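Local coordinates for protein putative transcriptional regulator (TetR/AcrR family) (Acinetobacter sp., PDB 3KNW) that probably binds DNA through an N-terminal helix-turn-helix domain and so regulates transcription, as other TetR/AcrR family members do, at residues Q17-S22 against E59-E64. Residues are numbered along the deposited sequence; the frame is centred on the assembly and turned at random.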
loop_
_atom_site.group_PDB
_atom_site.type_symbol
_atom_site.label_atom_id
_atom_site.label_comp_id
_atom_site.label_asym_id
_atom_site.label_seq_id
_atom_site.Cartn_x
_atom_site.Cartn_y
_atom_site.Cartn_z
ATOM N N GLN A 17 -2.220 -15.425 -24.501
ATOM C CA GLN A 17 -2.939 -15.205 -23.227
ATOM C C GLN A 17 -2.394 -16.073 -22.140
ATOM O O GLN A 17 -2.289 -15.649 -20.981
ATOM C CB GLN A 17 -4.437 -15.535 -23.326
ATOM C CG GLN A 17 -5.268 -14.721 -24.348
ATOM C CD GLN A 17 -5.162 -13.224 -24.155
ATOM O OE1 GLN A 17 -4.898 -12.739 -23.040
ATOM N NE2 GLN A 17 -5.344 -12.478 -25.248
ATOM N N HIS A 18 -2.071 -17.311 -22.500
ATOM C CA HIS A 18 -1.453 -18.209 -21.528
ATOM C C HIS A 18 -0.177 -17.609 -20.972
ATOM O O HIS A 18 0.035 -17.609 -19.763
ATOM C CB HIS A 18 -1.132 -19.582 -22.110
ATOM C CG HIS A 18 -0.469 -20.486 -21.120
ATOM N ND1 HIS A 18 -1.171 -21.134 -20.127
ATOM C CD2 HIS A 18 0.837 -20.795 -20.928
ATOM C CE1 HIS A 18 -0.326 -21.825 -19.381
ATOM N NE2 HIS A 18 0.898 -21.632 -19.842
ATOM N N ILE A 19 0.659 -17.104 -21.868
ATOM C CA ILE A 19 1.933 -16.529 -21.466
ATOM C C ILE A 19 1.724 -15.347 -20.519
ATOM O O ILE A 19 2.362 -15.271 -19.482
ATOM C CB ILE A 19 2.777 -16.127 -22.671
ATOM C CG1 ILE A 19 3.111 -17.364 -23.535
ATOM C CG2 ILE A 19 4.080 -15.493 -22.229
ATOM C CD1 ILE A 19 3.618 -17.021 -24.836
ATOM N N LEU A 20 0.838 -14.436 -20.871
ATOM C CA LEU A 20 0.537 -13.295 -20.015
ATOM C C LEU A 20 0.047 -13.774 -18.668
ATOM O O LEU A 20 0.513 -13.293 -17.644
ATOM C CB LEU A 20 -0.500 -12.382 -20.655
ATOM C CG LEU A 20 0.122 -11.625 -21.814
ATOM C CD1 LEU A 20 -0.963 -11.229 -22.777
ATOM C CD2 LEU A 20 0.911 -10.398 -21.345
ATOM N N ASP A 21 -0.874 -14.742 -18.657
ATOM C CA ASP A 21 -1.402 -15.263 -17.401
ATOM C C ASP A 21 -0.349 -15.991 -16.556
ATOM O O ASP A 21 -0.304 -15.787 -15.337
ATOM C CB ASP A 21 -2.658 -16.103 -17.655
ATOM C CG ASP A 21 -3.831 -15.242 -18.210
ATOM O OD1 ASP A 21 -3.854 -13.993 -17.924
ATOM O OD2 ASP A 21 -4.713 -15.803 -18.929
ATOM N N SER A 22 0.503 -16.798 -17.178
ATOM C CA SER A 22 1.724 -17.276 -16.516
ATOM C C SER A 22 2.508 -16.115 -15.890
ATOM O O SER A 22 2.790 -16.129 -14.686
ATOM C CB SER A 22 2.653 -17.986 -17.495
ATOM O OG SER A 22 2.074 -19.180 -17.968
ATOM N N GLU A 59 10.446 -6.107 -21.409
ATOM C CA GLU A 59 9.758 -4.848 -21.243
ATOM C C GLU A 59 8.469 -4.762 -22.074
ATOM O O GLU A 59 7.428 -4.377 -21.516
ATOM C CB GLU A 59 10.715 -3.678 -21.498
ATOM C CG GLU A 59 10.162 -2.298 -21.200
ATOM C CD GLU A 59 9.852 -2.020 -19.699
ATOM O OE1 GLU A 59 10.708 -2.338 -18.800
ATOM O OE2 GLU A 59 8.754 -1.461 -19.461
ATOM N N ALA A 60 8.499 -5.131 -23.355
ATOM C CA ALA A 60 7.251 -5.203 -24.155
ATOM C C ALA A 60 6.178 -6.038 -23.449
ATOM O O ALA A 60 4.997 -5.690 -23.409
ATOM C CB ALA A 60 7.513 -5.768 -25.561
ATOM N N PHE A 61 6.625 -7.139 -22.881
ATOM C CA PHE A 61 5.775 -8.119 -22.274
ATOM C C PHE A 61 5.150 -7.552 -21.000
ATOM O O PHE A 61 3.962 -7.742 -20.740
ATOM C CB PHE A 61 6.631 -9.332 -21.972
ATOM C CG PHE A 61 5.999 -10.313 -21.052
ATOM C CD1 PHE A 61 4.925 -11.073 -21.470
ATOM C CD2 PHE A 61 6.506 -10.521 -19.790
ATOM C CE1 PHE A 61 4.373 -12.015 -20.649
ATOM C CE2 PHE A 61 5.936 -11.446 -18.957
ATOM C CZ PHE A 61 4.883 -12.187 -19.383
ATOM N N GLY A 62 5.974 -6.879 -20.202
ATOM C CA GLY A 62 5.501 -6.155 -19.009
ATOM C C GLY A 62 4.434 -5.138 -19.398
ATOM O O GLY A 62 3.379 -5.109 -18.801
ATOM N N CYS A 63 4.686 -4.338 -20.433
ATOM C CA CYS A 63 3.663 -3.426 -20.884
ATOM C C CYS A 63 2.395 -4.196 -21.282
ATOM O O CYS A 63 1.273 -3.753 -20.978
ATOM C CB CYS A 63 4.137 -2.528 -22.032
ATOM S SG CYS A 63 5.421 -1.363 -21.589
ATOM N N GLU A 64 2.530 -5.336 -21.952
ATOM C CA GLU A 64 1.298 -5.993 -22.404
ATOM C C GLU A 64 0.554 -6.641 -21.253
ATOM O O GLU A 64 -0.675 -6.673 -21.226
ATOM C CB GLU A 64 1.533 -6.941 -23.578
ATOM C CG GLU A 64 1.794 -6.178 -24.891
ATOM C CD GLU A 64 0.687 -5.131 -25.248
ATOM O OE1 GLU A 64 1.014 -3.985 -25.717
ATOM O OE2 GLU A 64 -0.514 -5.457 -25.054
#
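Ile-19 and Leu-20 of helix 13-30 pack against Phe-61 and Glu-64 of helix 58-81 in a buried, apolar helix-helix contact within the TetR-type N-terminal domain. The two segments run almost at right angles (88°), with axes 10.5 Å apart at closest approach, and no hydrogen bond joins them. Phe-61 spans much of this separation: its CG stands anti to the backbone N (chi1 166°), which brings the ring up to helix 13-30. There Phe-61 CE1 receives two methyls obliquely, Ile-19 CG2 at 3.8 Å and Leu-20 CD2 at 3.9 Å. Ile-19 O lies in the plane of the Phe-61 ring, at its edge, 4.0 Å from Phe-61 CZ. Leu-20 and Phe-61 extend past each other in opposite directions. Leu-20 CD2 also meets the backbone of the other helix, 3.8 Å from Glu-64 C. Glu-64 CB lies 4.2 Å from Leu-20 CD2, while the bent Glu-64 chain leads its carboxylate away. Phe-51 and Phe-55 meet the Phe-61 ring edge-to-face, and Ile-40 also touches it, tying the contact to the predicted helix-turn-helix. Such a hydrophobic core, joining helix 13-30 and the start of helix 58-81 to that motif, is characteristic of TetR-family DNA-binding domains.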